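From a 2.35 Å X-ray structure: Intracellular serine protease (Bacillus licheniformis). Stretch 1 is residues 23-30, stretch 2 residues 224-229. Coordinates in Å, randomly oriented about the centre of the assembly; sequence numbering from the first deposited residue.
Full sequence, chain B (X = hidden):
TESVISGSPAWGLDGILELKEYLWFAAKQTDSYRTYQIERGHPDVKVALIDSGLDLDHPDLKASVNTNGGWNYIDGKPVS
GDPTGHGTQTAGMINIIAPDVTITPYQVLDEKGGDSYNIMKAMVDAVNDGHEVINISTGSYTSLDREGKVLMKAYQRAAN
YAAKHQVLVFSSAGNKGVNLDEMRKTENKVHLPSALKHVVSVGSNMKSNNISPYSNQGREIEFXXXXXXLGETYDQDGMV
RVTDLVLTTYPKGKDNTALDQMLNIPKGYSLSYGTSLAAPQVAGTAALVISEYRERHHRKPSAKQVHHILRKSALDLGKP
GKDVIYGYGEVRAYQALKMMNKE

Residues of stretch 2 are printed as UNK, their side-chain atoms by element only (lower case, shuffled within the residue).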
# COMPACT_ATOMS: atom_id res chain seq x y z
N LEU B 23 17.52 0.08 -11.89
CA LEU B 23 16.15 0.30 -12.27
C LEU B 23 15.69 -0.76 -13.28
O LEU B 23 14.75 -0.54 -14.05
CB LEU B 23 15.99 1.71 -12.86
CG LEU B 23 15.86 2.86 -11.84
CD1 LEU B 23 16.21 4.20 -12.47
CD2 LEU B 23 14.45 2.92 -11.28
N TRP B 24 16.39 -1.91 -13.27
CA TRP B 24 16.06 -3.05 -14.12
C TRP B 24 14.59 -3.41 -13.99
O TRP B 24 13.95 -3.73 -15.01
CB TRP B 24 16.92 -4.28 -13.77
CG TRP B 24 16.77 -4.75 -12.35
CD1 TRP B 24 17.55 -4.39 -11.28
CD2 TRP B 24 15.76 -5.64 -11.84
NE1 TRP B 24 17.10 -5.03 -10.14
CE2 TRP B 24 16.00 -5.79 -10.45
CE3 TRP B 24 14.69 -6.33 -12.42
CZ2 TRP B 24 15.20 -6.60 -9.64
CZ3 TRP B 24 13.87 -7.10 -11.61
CH2 TRP B 24 14.14 -7.24 -10.23
N PHE B 25 14.06 -3.34 -12.77
CA PHE B 25 12.63 -3.63 -12.53
C PHE B 25 11.74 -2.62 -13.30
O PHE B 25 10.68 -2.99 -13.82
CB PHE B 25 12.28 -3.62 -11.03
CG PHE B 25 12.26 -2.25 -10.41
CD1 PHE B 25 13.42 -1.67 -9.92
CD2 PHE B 25 11.07 -1.51 -10.36
CE1 PHE B 25 13.39 -0.38 -9.39
CE2 PHE B 25 11.04 -0.24 -9.82
CZ PHE B 25 12.20 0.33 -9.35
N ALA B 26 12.16 -1.36 -13.37
CA ALA B 26 11.33 -0.33 -14.03
C ALA B 26 11.38 -0.51 -15.54
O ALA B 26 10.36 -0.41 -16.22
CB ALA B 26 11.78 1.08 -13.64
N ALA B 27 12.57 -0.81 -16.06
CA ALA B 27 12.74 -1.10 -17.49
C ALA B 27 11.90 -2.32 -17.87
O ALA B 27 11.30 -2.34 -18.95
CB ALA B 27 14.20 -1.32 -17.85
N LYS B 28 11.85 -3.31 -16.99
CA LYS B 28 11.02 -4.48 -17.24
C LYS B 28 9.53 -4.12 -17.31
O LYS B 28 8.86 -4.41 -18.28
CB LYS B 28 11.27 -5.54 -16.16
CG LYS B 28 10.56 -6.82 -16.42
CD LYS B 28 10.84 -7.90 -15.37
CE LYS B 28 10.28 -9.25 -15.86
NZ LYS B 28 11.27 -10.02 -16.69
N GLN B 29 9.07 -3.39 -16.30
CA GLN B 29 7.68 -2.98 -16.21
C GLN B 29 7.19 -2.15 -17.42
O GLN B 29 6.11 -2.41 -17.98
CB GLN B 29 7.48 -2.18 -14.92
CG GLN B 29 7.41 -3.00 -13.63
CD GLN B 29 6.02 -3.62 -13.40
OE1 GLN B 29 5.19 -3.66 -14.32
NE2 GLN B 29 5.75 -4.04 -12.17
N THR B 30 8.01 -1.17 -17.83
CA THR B 30 7.63 -0.15 -18.80
C THR B 30 8.15 -0.43 -20.22
O THR B 30 8.06 0.46 -21.08
CB THR B 30 8.15 1.25 -18.37
OG1 THR B 30 9.58 1.22 -18.30
CG2 THR B 30 7.59 1.66 -17.01
N UNK B 224 2.15 -10.48 -8.32
CA UNK B 224 3.53 -10.34 -7.96
C UNK B 224 4.13 -9.15 -8.72
O UNK B 224 3.59 -8.73 -9.76
o UNK B 224 4.42 -12.41 -6.99
c UNK B 224 5.41 -11.62 -9.00
c UNK B 224 4.20 -11.72 -8.24
N UNK B 225 5.18 -8.55 -8.18
CA UNK B 225 5.91 -7.52 -8.91
C UNK B 225 7.39 -7.56 -8.50
O UNK B 225 7.73 -8.07 -7.43
c UNK B 225 5.30 -6.14 -8.69
N UNK B 226 8.28 -7.06 -9.37
CA UNK B 226 9.71 -7.16 -9.02
C UNK B 226 10.16 -6.26 -7.85
O UNK B 226 10.40 -5.06 -8.01
c UNK B 226 9.39 -6.01 -11.13
c UNK B 226 10.41 -6.75 -10.33
c UNK B 226 8.08 -6.62 -10.77
N UNK B 227 10.25 -6.86 -6.68
CA UNK B 227 10.73 -6.18 -5.49
C UNK B 227 12.14 -6.60 -5.06
O UNK B 227 12.62 -6.15 -4.03
N UNK B 228 12.76 -7.55 -5.77
CA UNK B 228 14.17 -7.81 -5.57
C UNK B 228 14.53 -8.46 -4.25
O UNK B 228 13.66 -8.80 -3.45
N UNK B 229 15.83 -8.71 -4.07
CA UNK B 229 16.32 -9.12 -2.77
C UNK B 229 17.82 -8.88 -2.71
O UNK B 229 18.42 -8.36 -3.66
c UNK B 229 15.96 -10.57 -2.44
c UNK B 229 16.88 -12.19 -0.70
c UNK B 229 16.14 -10.54 1.41
c UNK B 229 16.27 -10.96 -0.99
c UNK B 229 15.89 -10.15 0.08
c UNK B 229 16.75 -11.75 1.66
o UNK B 229 17.02 -12.18 2.94
c UNK B 229 17.11 -12.58 0.60

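Position 224 carries three side-chain atoms: a carbon that bears one oxygen and one carbon. It lies in a strand that begins earlier in the chain, and its side chain is out of reach of stretch 1. Branching at the first carbon, with a hydroxyl-type oxygen and a methyl, fits threonine. Valine would have the same shape but no oxygen. The residue is T224.

Position 225 has a single side-chain carbon and nothing beyond it. Its CA-to-CB bond points sideways relative to the helix. The methyl carbon CB lies 4.1 Å from NE2 of Q29, a loose contact. That is alanine, A225.

Position 226 has three side-chain carbons that close a ring onto its own backbone N. Its CB points toward the helix and lies 3.7 Å from CZ3 of W24 and 3.7 Å from CB of F25. The ring carbon next to N lies 3.7 Å from NE2 of Q29. Only proline is built this way, and the phi of -70° agrees. The residue is P226, with a C-gamma endo pucker, and the ring carbon that meets Q29 is its CD.

Position 227 has no side-chain atoms. The strand has ended here, and a CB on this residue would point away from stretch 1. It is glycine, G227.

Position 228 also has backbone atoms alone. Its CA sits at the edge of the W24 ring, near the ring plane, 4.4 Å from CZ2 of W24. An ideal CB would point toward the helix, 4.0 Å from that same CZ2. Its phi of 70° by itself favours glycine. The residue is glycine, G228.

Position 229 has one carbon leading to a six-carbon ring that bears one oxygen. Its CA-to-CB bond points away from stretch 1, and the side chain does not reach it. This is tyrosine, Y229; phenylalanine would lack the oxygen. Its OH is hydrogen-bonded elsewhere in the structure.

The contact is small, burying 242 Å² over both sides, and it centres on P226. The axis of strand 224-226 runs at 126° to that of helix 24-30, N-to-C direction against N-to-C direction, and the closest CA pairing is F25 with P226, at 5.8 Å between their CA atoms. W24, F25 and Q29 lie along the helix face that meets the proline. The end of the W24 side chain comes nearer to stretch 2, while the end of F25 leads away, so F25 brings its CB to the proline. No hydrogen bond crosses between the stretches. The amide of Q29 is satisfied elsewhere in the structure, and its approach to A225 and P226 is packing alone.

Stretch 2 224-229: TAPGGY
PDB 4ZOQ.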